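Local coordinates for protein-l-isoaspartate o-methyltransferase (PDB 1DL5) that catalyses the methyl transfer that starts repair of isoaspartyl residues in damaged proteins, as a protein-L-isoaspartate O-methyltransferase, at residues V196-L201 / Y300-V305. Numbering follows the deposited sequence.
Sequences VGNYKL and YLMLHV
G197 and L303 form the antiparallel hydrogen-bonded pair that joins two strands of the mixed sheet, a worked example of a sheet continued by chain from much later in the sequence. Strand 194-202 belongs to the PCMT family region of the Rossmann-like methyltransferase, strand 302-306 to the C-terminal region. G197 N donates to L303 O at 2.8 Å, and L303 N returns an equally short bond to G197 O, with an N-H...O angle of 166°. L303 O also receives a CA-H...O contact from V196 CA at 3.2 Å.

One step along lies the non-hydrogen-bonded pair V196 and H304. With CG1 anti to the backbone N (chi1 -175°), V196 lays this methyl over one face of the imidazole, a CH-pi contact 4.0 Å from the centroid of the H304 ring. On the same flank V196 CG1 meets M302 SD, and the bend of the M302 chain at chi3 places M302 CE 3.6 Å from N198 OD1.

Beyond N198 the two chains draw apart, L301 lying in the loop that leads into strand 302-306, and a water takes over, accepting from Y199 N and donating to L301 O. Farther out, L243 and L247 of helix 237-248 pack on L303, while H312 stacks on the H304 ring, whose NE2 is hydrogen-bonded to S314 OG.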
loop_
_atom_site.group_PDB
_atom_site.type_symbol
_atom_site.label_atom_id
_atom_site.label_comp_id
_atom_site.label_asym_id
_atom_site.label_seq_id
_atom_site.Cartn_x
_atom_site.Cartn_y
_atom_site.Cartn_z
ATOM N N VAL A 196 12.058 -2.327 16.708
ATOM C CA VAL A 196 11.118 -2.606 17.783
ATOM C C VAL A 196 11.678 -2.042 19.072
ATOM O O VAL A 196 12.802 -2.353 19.449
ATOM C CB VAL A 196 10.899 -4.126 17.950
ATOM C CG1 VAL A 196 9.816 -4.385 18.992
ATOM C CG2 VAL A 196 10.507 -4.740 16.613
ATOM N N GLY A 197 10.901 -1.214 19.755
ATOM C CA GLY A 197 11.439 -0.642 20.970
ATOM C C GLY A 197 10.484 0.022 21.922
ATOM O O GLY A 197 9.260 -0.032 21.764
ATOM N N ASN A 198 11.075 0.689 22.905
ATOM C CA ASN A 198 10.321 1.334 23.953
ATOM C C ASN A 198 10.899 2.678 24.360
ATOM O O ASN A 198 12.095 2.937 24.207
ATOM C CB ASN A 198 10.312 0.422 25.185
ATOM C CG ASN A 198 9.996 -1.024 24.844
ATOM O OD1 ASN A 198 8.845 -1.382 24.627
ATOM N ND2 ASN A 198 11.026 -1.858 24.781
ATOM N N TYR A 199 10.025 3.518 24.898
ATOM C CA TYR A 199 10.389 4.830 25.412
ATOM C C TYR A 199 11.258 4.585 26.646
ATOM O O TYR A 199 11.029 3.621 27.385
ATOM C CB TYR A 199 9.111 5.573 25.814
ATOM C CG TYR A 199 9.312 6.710 26.786
ATOM C CD1 TYR A 199 9.733 7.960 26.348
ATOM C CD2 TYR A 199 9.055 6.537 28.151
ATOM C CE1 TYR A 199 9.892 9.017 27.241
ATOM C CE2 TYR A 199 9.214 7.583 29.051
ATOM C CZ TYR A 199 9.629 8.818 28.591
ATOM O OH TYR A 199 9.770 9.866 29.470
ATOM N N LYS A 200 12.249 5.447 26.868
ATOM C CA LYS A 200 13.134 5.312 28.018
ATOM C C LYS A 200 13.010 6.478 28.994
ATOM O O LYS A 200 12.748 6.277 30.185
ATOM C CB LYS A 200 14.587 5.176 27.553
ATOM C CG LYS A 200 14.912 3.818 26.962
ATOM C CD LYS A 200 14.720 2.744 28.022
ATOM C CE LYS A 200 15.028 1.358 27.506
ATOM N NZ LYS A 200 14.891 0.362 28.602
ATOM N N LEU A 201 13.200 7.694 28.496
ATOM C CA LEU A 201 13.107 8.877 29.343
ATOM C C LEU A 201 13.099 10.151 28.512
ATOM O O LEU A 201 13.316 10.110 27.299
ATOM C CB LEU A 201 14.291 8.923 30.312
ATOM C CG LEU A 201 15.662 9.343 29.760
ATOM C CD1 LEU A 201 16.645 9.441 30.925
ATOM C CD2 LEU A 201 16.162 8.355 28.718
ATOM N N TYR A 300 3.959 3.895 27.320
ATOM C CA TYR A 300 3.589 2.580 27.833
ATOM C C TYR A 300 3.310 1.505 26.793
ATOM O O TYR A 300 2.686 0.491 27.109
ATOM C CB TYR A 300 2.366 2.721 28.744
ATOM C CG TYR A 300 2.501 3.841 29.748
ATOM C CD1 TYR A 300 3.167 3.642 30.956
ATOM C CD2 TYR A 300 2.003 5.112 29.473
ATOM C CE1 TYR A 300 3.338 4.683 31.866
ATOM C CE2 TYR A 300 2.168 6.163 30.377
ATOM C CZ TYR A 300 2.838 5.939 31.568
ATOM O OH TYR A 300 3.024 6.973 32.455
ATOM N N LEU A 301 3.779 1.710 25.567
ATOM C CA LEU A 301 3.543 0.746 24.496
ATOM C C LEU A 301 4.832 0.288 23.831
ATOM O O LEU A 301 5.840 0.993 23.866
ATOM C CB LEU A 301 2.658 1.379 23.419
ATOM C CG LEU A 301 1.287 1.921 23.820
ATOM C CD1 LEU A 301 0.673 2.697 22.650
ATOM C CD2 LEU A 301 0.390 0.761 24.230
ATOM N N MET A 302 4.808 -0.900 23.234
ATOM C CA MET A 302 5.980 -1.365 22.510
ATOM C C MET A 302 5.747 -0.910 21.073
ATOM O O MET A 302 4.697 -1.188 20.480
ATOM C CB MET A 302 6.119 -2.882 22.560
ATOM C CG MET A 302 7.359 -3.353 21.822
ATOM S SD MET A 302 7.782 -5.058 22.141
ATOM C CE MET A 302 8.610 -4.890 23.723
ATOM N N LEU A 303 6.720 -0.198 20.524
ATOM C CA LEU A 303 6.609 0.332 19.176
ATOM C C LEU A 303 7.310 -0.532 18.142
ATOM O O LEU A 303 8.429 -0.990 18.357
ATOM C CB LEU A 303 7.188 1.749 19.139
ATOM C CG LEU A 303 6.686 2.678 20.252
ATOM C CD1 LEU A 303 7.290 4.059 20.055
ATOM C CD2 LEU A 303 5.151 2.757 20.220
ATOM N N HIS A 304 6.630 -0.768 17.026
ATOM C CA HIS A 304 7.186 -1.559 15.936
ATOM C C HIS A 304 7.154 -0.619 14.734
ATOM O O HIS A 304 6.141 -0.509 14.037
ATOM C CB HIS A 304 6.328 -2.804 15.677
ATOM C CG HIS A 304 6.161 -3.691 16.878
ATOM N ND1 HIS A 304 6.695 -4.961 16.949
ATOM C CD2 HIS A 304 5.493 -3.501 18.042
ATOM C CE1 HIS A 304 6.363 -5.515 18.102
ATOM N NE2 HIS A 304 5.632 -4.651 18.785
ATOM N N VAL A 305 8.271 0.067 14.513
ATOM C CA VAL A 305 8.404 1.046 13.438
ATOM C C VAL A 305 8.831 0.356 12.152
ATOM O O VAL A 305 9.941 -0.161 12.041
ATOM C CB VAL A 305 9.437 2.124 13.833
ATOM C CG1 VAL A 305 9.436 3.265 12.816
ATOM C CG2 VAL A 305 9.114 2.642 15.229
HETATM O O HOH W 1 7.346 3.083 24.416
#